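Local coordinates for ALDH21) (Physcomitrella patens subsp. patens, PDB 5MZ5), which oxidises succinic semialdehyde to succinate with NADP(+) as coenzyme, as a member of the aldehyde dehydrogenase family, at residues A[300-303]-A[304-308]; A[326-330]-A[331-335]; A[352-355]-A[356-359]. All coordinates share one frame; numbering follows the deposited sequence.

Interaction 1: A[300-303]-A[304-308]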
ATOM      1  N   ASP A 300      -8.858  32.382 -14.778  1.00 30.13           N
ATOM      2  CA  ASP A 300      -9.484  33.470 -15.531  1.00 31.44           C
ATOM      3  C   ASP A 300      -9.918  33.000 -16.919  1.00 35.53           C
ATOM      4  O   ASP A 300      -9.635  31.855 -17.296  1.00 33.75           O
ATOM      5  CB  ASP A 300      -8.557  34.713 -15.602  1.00 33.80           C
ATOM      6  CG  ASP A 300      -7.149  34.459 -16.137  1.00 47.01           C
ATOM      7  OD1 ASP A 300      -7.016  33.770 -17.174  1.00 46.72           O
ATOM      8  OD2 ASP A 300      -6.183  34.992 -15.546  1.00 56.35           O
ATOM      9  N   LEU A 301     -10.615  33.881 -17.670  1.00 34.43           N
ATOM     10  CA  LEU A 301     -11.129  33.605 -19.012  1.00 34.39           C
ATOM     11  C   LEU A 301     -10.028  33.247 -20.007  1.00 37.91           C
ATOM     12  O   LEU A 301     -10.167  32.256 -20.718  1.00 35.64           O
ATOM     13  CB  LEU A 301     -11.997  34.761 -19.529  1.00 34.87           C
ATOM     14  CG  LEU A 301     -12.610  34.615 -20.948  1.00 39.45           C
ATOM     15  CD1 LEU A 301     -13.569  33.427 -21.041  1.00 38.83           C
ATOM     16  CD2 LEU A 301     -13.314  35.897 -21.369  1.00 41.68           C
ATOM     17  N   ASP A 302      -8.941  34.038 -20.039  1.00 36.87           N
ATOM     18  CA  ASP A 302      -7.800  33.838 -20.940  1.00 37.26           C
ATOM     19  C   ASP A 302      -7.225  32.436 -20.816  1.00 38.06           C
ATOM     20  O   ASP A 302      -7.071  31.756 -21.830  1.00 37.38           O
ATOM     21  CB  ASP A 302      -6.704  34.885 -20.664  1.00 40.42           C
ATOM     22  CG  ASP A 302      -6.563  35.908 -21.752  1.00 63.79           C
ATOM     23  OD1 ASP A 302      -7.390  36.846 -21.796  1.00 66.51           O
ATOM     24  OD2 ASP A 302      -5.604  35.793 -22.545  1.00 75.42           O
ATOM     25  N   TYR A 303      -6.933  32.002 -19.567  1.00 32.32           N
ATOM     26  CA  TYR A 303      -6.402  30.678 -19.298  1.00 31.61           C
ATOM     27  C   TYR A 303      -7.419  29.585 -19.645  1.00 33.64           C
ATOM     28  O   TYR A 303      -7.022  28.571 -20.204  1.00 32.46           O
ATOM     29  CB  TYR A 303      -5.908  30.538 -17.848  1.00 32.91           C
ATOM     30  CG  TYR A 303      -5.154  29.248 -17.627  1.00 35.34           C
ATOM     31  CD1 TYR A 303      -3.814  29.129 -17.991  1.00 38.75           C
ATOM     32  CD2 TYR A 303      -5.796  28.120 -17.126  1.00 34.90           C
ATOM     33  CE1 TYR A 303      -3.124  27.927 -17.832  1.00 40.92           C
ATOM     34  CE2 TYR A 303      -5.108  26.923 -16.932  1.00 35.27           C
ATOM     35  CZ  TYR A 303      -3.774  26.828 -17.298  1.00 45.96           C
ATOM     36  OH  TYR A 303      -3.087  25.649 -17.166  1.00 50.12           O
ATOM     37  N   THR A 304      -8.715  29.800 -19.333  1.00 30.77           N
ATOM     38  CA  THR A 304      -9.795  28.846 -19.653  1.00 30.06           C
ATOM     39  C   THR A 304      -9.879  28.605 -21.163  1.00 32.51           C
ATOM     40  O   THR A 304      -9.852  27.446 -21.577  1.00 32.00           O
ATOM     41  CB  THR A 304     -11.132  29.272 -19.028  1.00 32.67           C
ATOM     42  OG1 THR A 304     -10.923  29.463 -17.636  1.00 29.34           O
ATOM     43  CG2 THR A 304     -12.247  28.238 -19.245  1.00 29.38           C
ATOM     44  N   ILE A 305      -9.896  29.693 -21.973  1.00 29.14           N
ATOM     45  CA  ILE A 305      -9.951  29.644 -23.446  1.00 28.35           C
ATOM     46  C   ILE A 305      -8.743  28.882 -23.997  1.00 32.26           C
ATOM     47  O   ILE A 305      -8.927  27.988 -24.816  1.00 30.26           O
ATOM     48  CB  ILE A 305     -10.140  31.061 -24.094  1.00 31.46           C
ATOM     49  CG1 ILE A 305     -11.495  31.716 -23.712  1.00 32.85           C
ATOM     50  CG2 ILE A 305      -9.931  31.067 -25.635  1.00 30.75           C
ATOM     51  CD1 ILE A 305     -12.835  30.932 -24.071  1.00 44.56           C
ATOM     52  N   GLN A 306      -7.520  29.206 -23.512  1.00 31.60           N
ATOM     53  CA  GLN A 306      -6.286  28.537 -23.946  1.00 31.59           C
ATOM     54  C   GLN A 306      -6.350  27.034 -23.729  1.00 34.23           C
ATOM     55  O   GLN A 306      -5.926  26.285 -24.601  1.00 33.81           O
ATOM     56  CB  GLN A 306      -5.058  29.110 -23.217  1.00 33.39           C
ATOM     57  CG  GLN A 306      -4.609  30.486 -23.720  1.00 58.92           C
ATOM     58  CD  GLN A 306      -3.678  31.225 -22.770  1.00 86.35           C
ATOM     59  OE1 GLN A 306      -3.160  30.687 -21.777  1.00 82.89           O
ATOM     60  NE2 GLN A 306      -3.433  32.497 -23.070  1.00 78.63           N
ATOM     61  N   ARG A 307      -6.892  26.590 -22.570  1.00 30.31           N
ATOM     62  CA  ARG A 307      -6.999  25.160 -22.251  1.00 28.54           C
ATOM     63  C   ARG A 307      -8.083  24.484 -23.065  1.00 30.30           C
ATOM     64  O   ARG A 307      -7.916  23.330 -23.456  1.00 29.78           O
ATOM     65  CB  ARG A 307      -7.171  24.932 -20.740  1.00 28.46           C
ATOM     66  CG  ARG A 307      -5.996  25.488 -19.917  1.00 30.01           C
ATOM     67  CD  ARG A 307      -4.844  24.525 -19.790  1.00 39.22           C
ATOM     68  NE  ARG A 307      -3.980  24.507 -20.965  1.00 48.50           N
ATOM     69  CZ  ARG A 307      -3.257  23.457 -21.349  1.00 63.73           C
ATOM     70  NH1 ARG A 307      -3.311  22.316 -20.664  1.00 43.86           N
ATOM     71  NH2 ARG A 307      -2.482  23.536 -22.424  1.00 53.45           N
ATOM     72  N   LEU A 308      -9.173  25.219 -23.360  1.00 26.99           N
ATOM     73  CA  LEU A 308     -10.263  24.712 -24.202  1.00 26.70           C
ATOM     74  C   LEU A 308      -9.787  24.554 -25.652  1.00 31.51           C
ATOM     75  O   LEU A 308     -10.184  23.599 -26.329  1.00 31.37           O
ATOM     76  CB  LEU A 308     -11.479  25.625 -24.134  1.00 26.81           C
ATOM     77  CG  LEU A 308     -12.227  25.695 -22.812  1.00 30.75           C
ATOM     78  CD1 LEU A 308     -13.379  26.683 -22.917  1.00 31.09           C
ATOM     79  CD2 LEU A 308     -12.708  24.318 -22.356  1.00 31.40           C
TER
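Asp300 meets Thr304 through its carbonyl, whose oxygen is gripped twice: Asp300 O takes the backbone proton of Thr304 N at 3.0 Å and the hydroxyl proton of Thr304 OG1 at 2.7 Å, the latter from above the carbonyl plane. The first torsion of Thr304 (chi1 -54°) sets OG1 beside its own backbone N, which brings both donors to the one acceptor; OG1 is also hydrogen-bonded to Val298 N. Asp300 is the N-cap residue, and its OD1 makes the capping bond to Tyr303 N at 3.0 Å, nearly straight (168°). The i to i+4 pattern begun at Asp300 O continues with Ile305 N to Leu301 O, and Leu301 CD1 runs alongside Ile305 CG1 at 3.8 Å. These residues form the first two turns of helix 301-313, the crossover helix of a beta-alpha-beta unit between strands 290-294 and 323-329, and Leu301 and Ile305 face helix 333-345. Asp302 receives Gln306 N on its carbonyl oxygen, while its carboxylate stays 4.0 Å from the amide, OD2 to Gln306 NE2, with the two planes almost perpendicular. Tyr303 meets Arg307 through its ring: Arg307 CG lies over one face, 3.9 Å from the centroid in a CH-pi contact, and Arg307 CD approaches Tyr303 OH to 3.4 Å. An alanine at Tyr303 has no ring, which would probably leave Arg307 CG and CD without this cover and the arginine's position resting more on its salt bridge to Asp470. Arg510 of the second subunit packs on both Tyr303 and Arg307.

Interaction 2: A[326-330]-A[331-335]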
ATOM      1  N   LEU A 326     -18.352  20.641 -25.884  1.00 29.32           N
ATOM      2  CA  LEU A 326     -18.149  21.724 -24.942  1.00 29.50           C
ATOM      3  C   LEU A 326     -19.498  22.240 -24.442  1.00 34.36           C
ATOM      4  O   LEU A 326     -20.300  22.724 -25.239  1.00 36.17           O
ATOM      5  CB  LEU A 326     -17.308  22.837 -25.603  1.00 29.06           C
ATOM      6  CG  LEU A 326     -16.960  24.089 -24.794  1.00 32.49           C
ATOM      7  CD1 LEU A 326     -16.409  23.749 -23.379  1.00 31.33           C
ATOM      8  CD2 LEU A 326     -15.998  24.978 -25.579  1.00 32.34           C
ATOM      9  N   TYR A 327     -19.729  22.121 -23.121  1.00 28.39           N
ATOM     10  CA  TYR A 327     -20.946  22.533 -22.411  1.00 27.48           C
ATOM     11  C   TYR A 327     -20.621  23.744 -21.558  1.00 31.27           C
ATOM     12  O   TYR A 327     -19.789  23.664 -20.652  1.00 29.49           O
ATOM     13  CB  TYR A 327     -21.508  21.361 -21.563  1.00 27.26           C
ATOM     14  CG  TYR A 327     -21.874  20.174 -22.430  1.00 26.89           C
ATOM     15  CD1 TYR A 327     -23.118  20.098 -23.057  1.00 28.99           C
ATOM     16  CD2 TYR A 327     -20.954  19.155 -22.672  1.00 25.73           C
ATOM     17  CE1 TYR A 327     -23.439  19.037 -23.905  1.00 30.00           C
ATOM     18  CE2 TYR A 327     -21.256  18.098 -23.524  1.00 26.63           C
ATOM     19  CZ  TYR A 327     -22.500  18.042 -24.139  1.00 37.96           C
ATOM     20  OH  TYR A 327     -22.787  17.002 -24.984  1.00 36.98           O
ATOM     21  N   VAL A 328     -21.204  24.893 -21.914  1.00 28.90           N
ATOM     22  CA  VAL A 328     -20.944  26.155 -21.218  1.00 28.85           C
ATOM     23  C   VAL A 328     -22.224  26.666 -20.558  1.00 32.61           C
ATOM     24  O   VAL A 328     -23.275  26.687 -21.187  1.00 30.27           O
ATOM     25  CB  VAL A 328     -20.324  27.207 -22.181  1.00 31.73           C
ATOM     26  CG1 VAL A 328     -20.021  28.511 -21.452  1.00 31.52           C
ATOM     27  CG2 VAL A 328     -19.068  26.654 -22.863  1.00 29.76           C
ATOM     28  N   HIS A 329     -22.135  27.051 -19.280  1.00 31.14           N
ATOM     29  CA  HIS A 329     -23.287  27.577 -18.566  1.00 31.01           C
ATOM     30  C   HIS A 329     -23.799  28.870 -19.264  1.00 34.97           C
ATOM     31  O   HIS A 329     -23.001  29.682 -19.742  1.00 32.62           O
ATOM     32  CB  HIS A 329     -22.949  27.812 -17.091  1.00 31.32           C
ATOM     33  CG  HIS A 329     -24.137  28.254 -16.289  1.00 35.29           C
ATOM     34  ND1 HIS A 329     -24.443  29.582 -16.141  1.00 37.72           N
ATOM     35  CD2 HIS A 329     -25.084  27.517 -15.667  1.00 37.47           C
ATOM     36  CE1 HIS A 329     -25.541  29.621 -15.410  1.00 37.95           C
ATOM     37  NE2 HIS A 329     -25.964  28.402 -15.100  1.00 38.00           N
ATOM     38  N   GLU A 330     -25.137  29.014 -19.346  1.00 32.96           N
ATOM     39  CA  GLU A 330     -25.848  30.112 -19.997  0.50 33.00           C
ATOM     40  C   GLU A 330     -25.337  31.514 -19.635  1.00 37.43           C
ATOM     41  O   GLU A 330     -25.319  32.375 -20.521  1.00 37.02           O
ATOM     42  CB  GLU A 330     -27.363  30.002 -19.759  1.00 34.87           C
ATOM     43  CG  GLU A 330     -27.793  30.130 -18.307  1.00 46.67           C
ATOM     44  CD  GLU A 330     -29.267  29.974 -17.981  1.00 74.50           C
ATOM     45  OE1 GLU A 330     -29.559  29.659 -16.807  1.00 81.69           O
ATOM     46  OE2 GLU A 330     -30.127  30.155 -18.874  1.00 71.01           O
ATOM     47  N   ARG A 331     -24.915  31.757 -18.358  1.00 34.63           N
ATOM     48  CA  ARG A 331     -24.420  33.083 -17.942  1.00 35.09           C
ATOM     49  C   ARG A 331     -23.050  33.418 -18.572  1.00 36.58           C
ATOM     50  O   ARG A 331     -22.701  34.588 -18.697  1.00 35.25           O
ATOM     51  CB  ARG A 331     -24.401  33.239 -16.391  1.00 37.05           C
ATOM     52  CG  ARG A 331     -23.141  32.677 -15.723  1.00 49.53           C
ATOM     53  CD  ARG A 331     -23.184  32.572 -14.198  1.00 54.34           C
ATOM     54  NE  ARG A 331     -21.835  32.395 -13.644  1.00 49.75           N
ATOM     55  CZ  ARG A 331     -21.199  31.227 -13.505  1.00 53.72           C
ATOM     56  NH1 ARG A 331     -21.802  30.091 -13.825  1.00 36.54           N
ATOM     57  NH2 ARG A 331     -19.971  31.189 -13.016  1.00 38.16           N
ATOM     58  N   LEU A 332     -22.286  32.385 -18.969  1.00 32.69           N
ATOM     59  CA  LEU A 332     -20.941  32.527 -19.535  1.00 31.28           C
ATOM     60  C   LEU A 332     -20.905  32.295 -21.032  1.00 34.86           C
ATOM     61  O   LEU A 332     -19.916  32.649 -21.671  1.00 34.42           O
ATOM     62  CB  LEU A 332     -19.986  31.504 -18.857  1.00 29.98           C
ATOM     63  CG  LEU A 332     -19.925  31.481 -17.324  1.00 33.08           C
ATOM     64  CD1 LEU A 332     -19.046  30.331 -16.839  1.00 31.42           C
ATOM     65  CD2 LEU A 332     -19.469  32.828 -16.755  1.00 32.56           C
ATOM     66  N   TYR A 333     -21.963  31.679 -21.578  1.00 32.62           N
ATOM     67  CA  TYR A 333     -22.054  31.215 -22.956  1.00 33.55           C
ATOM     68  C   TYR A 333     -21.578  32.199 -24.041  1.00 38.60           C
ATOM     69  O   TYR A 333     -20.689  31.828 -24.807  1.00 38.11           O
ATOM     70  CB  TYR A 333     -23.459  30.707 -23.281  1.00 35.99           C
ATOM     71  CG  TYR A 333     -23.493  29.924 -24.574  1.00 38.49           C
ATOM     72  CD1 TYR A 333     -23.065  28.597 -24.620  1.00 38.96           C
ATOM     73  CD2 TYR A 333     -23.899  30.524 -25.767  1.00 39.78           C
ATOM     74  CE1 TYR A 333     -23.082  27.874 -25.812  1.00 38.30           C
ATOM     75  CE2 TYR A 333     -23.912  29.810 -26.967  1.00 40.35           C
ATOM     76  CZ  TYR A 333     -23.498  28.486 -26.983  1.00 42.52           C
ATOM     77  OH  TYR A 333     -23.523  27.773 -28.155  1.00 39.77           O
ATOM     78  N   ASP A 334     -22.180  33.404 -24.144  1.00 36.95           N
ATOM     79  CA  ASP A 334     -21.822  34.374 -25.191  1.00 36.81           C
ATOM     80  C   ASP A 334     -20.362  34.808 -25.116  1.00 38.22           C
ATOM     81  O   ASP A 334     -19.690  34.870 -26.146  1.00 36.42           O
ATOM     82  CB  ASP A 334     -22.781  35.584 -25.196  1.00 39.76           C
ATOM     83  CG  ASP A 334     -24.243  35.267 -25.495  1.00 50.66           C
ATOM     84  OD1 ASP A 334     -24.513  34.234 -26.161  1.00 50.83           O
ATOM     85  OD2 ASP A 334     -25.108  36.090 -25.136  1.00 56.76           O
ATOM     86  N   GLU A 335     -19.860  35.048 -23.892  1.00 34.86           N
ATOM     87  CA  GLU A 335     -18.472  35.446 -23.664  1.00 34.55           C
ATOM     88  C   GLU A 335     -17.486  34.331 -24.076  1.00 36.13           C
ATOM     89  O   GLU A 335     -16.503  34.613 -24.765  1.00 35.25           O
ATOM     90  CB  GLU A 335     -18.270  35.887 -22.209  1.00 35.64           C
ATOM     91  CG  GLU A 335     -16.941  36.575 -21.970  1.00 42.49           C
ATOM     92  CD  GLU A 335     -16.701  37.129 -20.578  1.00 56.65           C
ATOM     93  OE1 GLU A 335     -17.331  36.642 -19.611  1.00 44.17           O
ATOM     94  OE2 GLU A 335     -15.855  38.044 -20.454  1.00 53.72           O
TER
HETATM   95  O   HOH W   1     -24.187  34.274 -22.116  1.00 37.06           O
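His329 and Arg331 make the polar part of this turn, their side chains crossing at about a right angle. Arg331 CG comes to 3.4 Å from His329 ND1, and Arg331 CB sits at the edge of the imidazole, in its plane. Placing CG between the backbone N and the carbonyl carbon (chi1 84°) brings the arginine across the histidine; its chain then runs extended to the guanidinium, where Arg331 NH1 is 3.5 Å from His329 ND1 and Leu332 CD2 lies over one face, 3.8 Å above the guanidinium plane. The apolar part is Val328: its CG1, anti to the backbone N, reaches Tyr333 CA at 3.7 Å and Leu332 CB at 4.0 Å, while Val328 CB touches Tyr333 CD1 at 3.9 Å. The backbone closes the bend at one acceptor. Leu332 N donates to His329 O at 2.9 Å, bent to 147° and from above the carbonyl plane, and Tyr333 N adds a weak bond to the same oxygen. The geometry is that of a strand-to-helix connection: strand 323-329, parallel to both 290-294 and 419-425 in the sheet, turns here into helix 333-345. A water spans the exit from the turn, donating to Glu330 O at 2.7 Å and accepting from Asp334 N. Farther out, Arg331 NH2 is tied to Asp295 O and to the carboxylate of Asp296, which fixes the guanidinium. The hydroxyl of Tyr333 is hydrogen-bonded to Glu402, and the ring of His329 meets that of Tyr425 at a steep angle.

Interaction 3: A[352-355]-A[356-359]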
ATOM      1  N   PRO A 352       3.551  20.992 -41.057  1.00 30.01           N
ATOM      2  CA  PRO A 352       3.848  20.602 -39.665  1.00 28.48           C
ATOM      3  C   PRO A 352       5.320  20.776 -39.274  1.00 31.78           C
ATOM      4  O   PRO A 352       5.623  20.819 -38.084  1.00 29.61           O
ATOM      5  CB  PRO A 352       3.360  19.150 -39.597  1.00 28.85           C
ATOM      6  CG  PRO A 352       3.480  18.659 -41.001  1.00 33.31           C
ATOM      7  CD  PRO A 352       3.067  19.833 -41.834  1.00 30.09           C
ATOM      8  N   PHE A 353       6.219  20.936 -40.275  1.00 28.38           N
ATOM      9  CA  PHE A 353       7.646  21.175 -40.040  1.00 28.41           C
ATOM     10  C   PHE A 353       7.951  22.622 -39.629  1.00 33.86           C
ATOM     11  O   PHE A 353       9.056  22.893 -39.144  1.00 33.37           O
ATOM     12  CB  PHE A 353       8.494  20.734 -41.238  1.00 29.90           C
ATOM     13  CG  PHE A 353       8.502  19.238 -41.433  1.00 30.76           C
ATOM     14  CD1 PHE A 353       9.359  18.426 -40.692  1.00 32.08           C
ATOM     15  CD2 PHE A 353       7.645  18.634 -42.358  1.00 32.92           C
ATOM     16  CE1 PHE A 353       9.373  17.037 -40.881  1.00 32.35           C
ATOM     17  CE2 PHE A 353       7.655  17.243 -42.544  1.00 34.43           C
ATOM     18  CZ  PHE A 353       8.528  16.459 -41.810  1.00 31.81           C
ATOM     19  N   GLU A 354       6.966  23.542 -39.797  1.00 32.47           N
ATOM     20  CA  GLU A 354       7.106  24.942 -39.373  1.00 33.29           C
ATOM     21  C   GLU A 354       6.958  24.987 -37.860  1.00 35.24           C
ATOM     22  O   GLU A 354       6.102  24.297 -37.312  1.00 34.30           O
ATOM     23  CB  GLU A 354       6.046  25.868 -40.012  1.00 35.65           C
ATOM     24  CG  GLU A 354       6.054  25.964 -41.533  1.00 49.49           C
ATOM     25  CD  GLU A 354       7.201  26.676 -42.230  1.00 78.57           C
ATOM     26  OE1 GLU A 354       8.104  27.210 -41.542  1.00 73.37           O
ATOM     27  OE2 GLU A 354       7.187  26.702 -43.482  1.00 77.84           O
ATOM     28  N   GLU A 355       7.815  25.772 -37.195  1.00 31.99           N
ATOM     29  CA  GLU A 355       7.830  25.955 -35.760  0.50 32.19           C
ATOM     30  C   GLU A 355       6.553  26.579 -35.222  1.00 38.02           C
ATOM     31  O   GLU A 355       6.155  26.239 -34.112  1.00 37.46           O
ATOM     32  CB  GLU A 355       9.043  26.794 -35.342  1.00 34.41           C
ATOM     33  CG  GLU A 355      10.394  26.170 -35.689  1.00 44.85           C
ATOM     34  CD  GLU A 355      10.732  24.878 -34.966  1.00 61.88           C
ATOM     35  OE1 GLU A 355      10.292  24.716 -33.808  1.00 50.94           O
ATOM     36  OE2 GLU A 355      11.449  24.033 -35.549  1.00 64.00           O
ATOM     37  N   ASP A 356       5.894  27.475 -35.989  1.00 35.96           N
ATOM     38  CA  ASP A 356       4.674  28.146 -35.522  1.00 35.94           C
ATOM     39  C   ASP A 356       3.350  27.463 -35.981  1.00 39.78           C
ATOM     40  O   ASP A 356       2.282  27.980 -35.666  1.00 40.45           O
ATOM     41  CB  ASP A 356       4.700  29.638 -35.892  1.00 37.95           C
ATOM     42  CG  ASP A 356       4.790  29.935 -37.378  1.00 49.81           C
ATOM     43  OD1 ASP A 356       4.980  28.980 -38.171  1.00 50.32           O
ATOM     44  OD2 ASP A 356       4.738  31.127 -37.745  1.00 59.02           O
ATOM     45  N   THR A 357       3.425  26.289 -36.664  1.00 34.15           N
ATOM     46  CA  THR A 357       2.228  25.541 -37.065  1.00 33.22           C
ATOM     47  C   THR A 357       1.587  24.919 -35.825  1.00 36.52           C
ATOM     48  O   THR A 357       2.265  24.234 -35.038  1.00 34.06           O
ATOM     49  CB  THR A 357       2.525  24.475 -38.135  1.00 32.81           C
ATOM     50  OG1 THR A 357       2.905  25.141 -39.332  1.00 36.30           O
ATOM     51  CG2 THR A 357       1.296  23.599 -38.463  1.00 27.52           C
ATOM     52  N   TYR A 358       0.283  25.190 -35.651  1.00 32.97           N
ATOM     53  CA  TYR A 358      -0.499  24.636 -34.559  1.00 31.84           C
ATOM     54  C   TYR A 358      -1.220  23.388 -35.044  1.00 36.10           C
ATOM     55  O   TYR A 358      -1.289  22.410 -34.317  1.00 35.72           O
ATOM     56  CB  TYR A 358      -1.519  25.661 -34.047  1.00 32.84           C
ATOM     57  CG  TYR A 358      -2.179  25.227 -32.758  1.00 35.29           C
ATOM     58  CD1 TYR A 358      -3.322  24.428 -32.772  1.00 36.96           C
ATOM     59  CD2 TYR A 358      -1.621  25.552 -31.518  1.00 35.28           C
ATOM     60  CE1 TYR A 358      -3.898  23.967 -31.591  1.00 37.09           C
ATOM     61  CE2 TYR A 358      -2.204  25.115 -30.326  1.00 35.36           C
ATOM     62  CZ  TYR A 358      -3.348  24.328 -30.369  1.00 42.46           C
ATOM     63  OH  TYR A 358      -3.926  23.883 -29.201  1.00 41.49           O
ATOM     64  N   LEU A 359      -1.773  23.434 -36.269  1.00 32.94           N
ATOM     65  CA  LEU A 359      -2.575  22.373 -36.853  1.00 31.82           C
ATOM     66  C   LEU A 359      -1.968  21.844 -38.151  1.00 32.61           C
ATOM     67  O   LEU A 359      -1.868  22.572 -39.132  1.00 30.53           O
ATOM     68  CB  LEU A 359      -4.033  22.893 -37.047  1.00 32.41           C
ATOM     69  CG  LEU A 359      -5.047  21.998 -37.796  1.00 38.50           C
ATOM     70  CD1 LEU A 359      -5.301  20.692 -37.069  1.00 38.05           C
ATOM     71  CD2 LEU A 359      -6.369  22.698 -37.961  1.00 41.76           C
TER
HETATM   72  O   HOH W   2       5.133  23.210 -34.696  1.00 28.10           O
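Thr357 packs against Glu354 at the closed side of a type I beta turn that runs between these two residues. Thr357 OG1 comes to 3.3 Å from Glu354 CB, and the threonine methyl CG2 lies 4.1 Å from Pro352 CA. With OG1 beside the backbone N (chi1 -67°), the hydroxyl faces back along the incoming chain, where it is hydrogen-bonded to Asn351 O; the polar atom of this buried residue is thereby satisfied. The turn bond itself is weak: Thr357 N to Glu354 O measures 3.4 Å, although it is fairly straight at 159°. A water lies between the two carbonyls, 3.0 Å from Glu354 O and 3.1 Å from Thr357 O, though it cannot serve all the acceptors around it at once. The outer side is made of three exposed acids. Asp356 OD1 stands 3.8 Å from Glu354 CB and 4.9 Å from Glu354 OE1, a like-charged pair that does not touch. Two of the acids have basic partners outside the turn, which probably offset their charge: Asp356 OD2 is salt-bridged to Lys348, and Glu355 OE1 to Arg134 and Lys131. The turn belongs to the loop joining helices 333-345 and 365-380. On one flank Pro352 and Phe353 rest on helix 115-126, and beyond the turn Tyr358 packs on Ile309 and Phe313 of helix 301-313.

Interactions 1 and 2 are neighbours, with centres 13 Å apart. Each is buried on one flank and exposed on another, and they meet across the helix-sheet interface, where Leu308 CD2 lies 3.9 Å from Leu326 CD1. Interaction 3, its centre about 21 Å from that of interaction 1 and 30 Å from that of interaction 2, also mixes buried residues (Pro352, Thr357) with exposed acids; beyond its turn Tyr358 packs on helix 301-313, which carries interaction 1. The chemistry follows position: regular helix bonding after a cap in 300-308, one shared carbonyl at the strand-to-helix bend of 326-335, and a weak turn bond with a water near both carbonyls in 352-359. Of the three, interaction 1 alone touches another subunit.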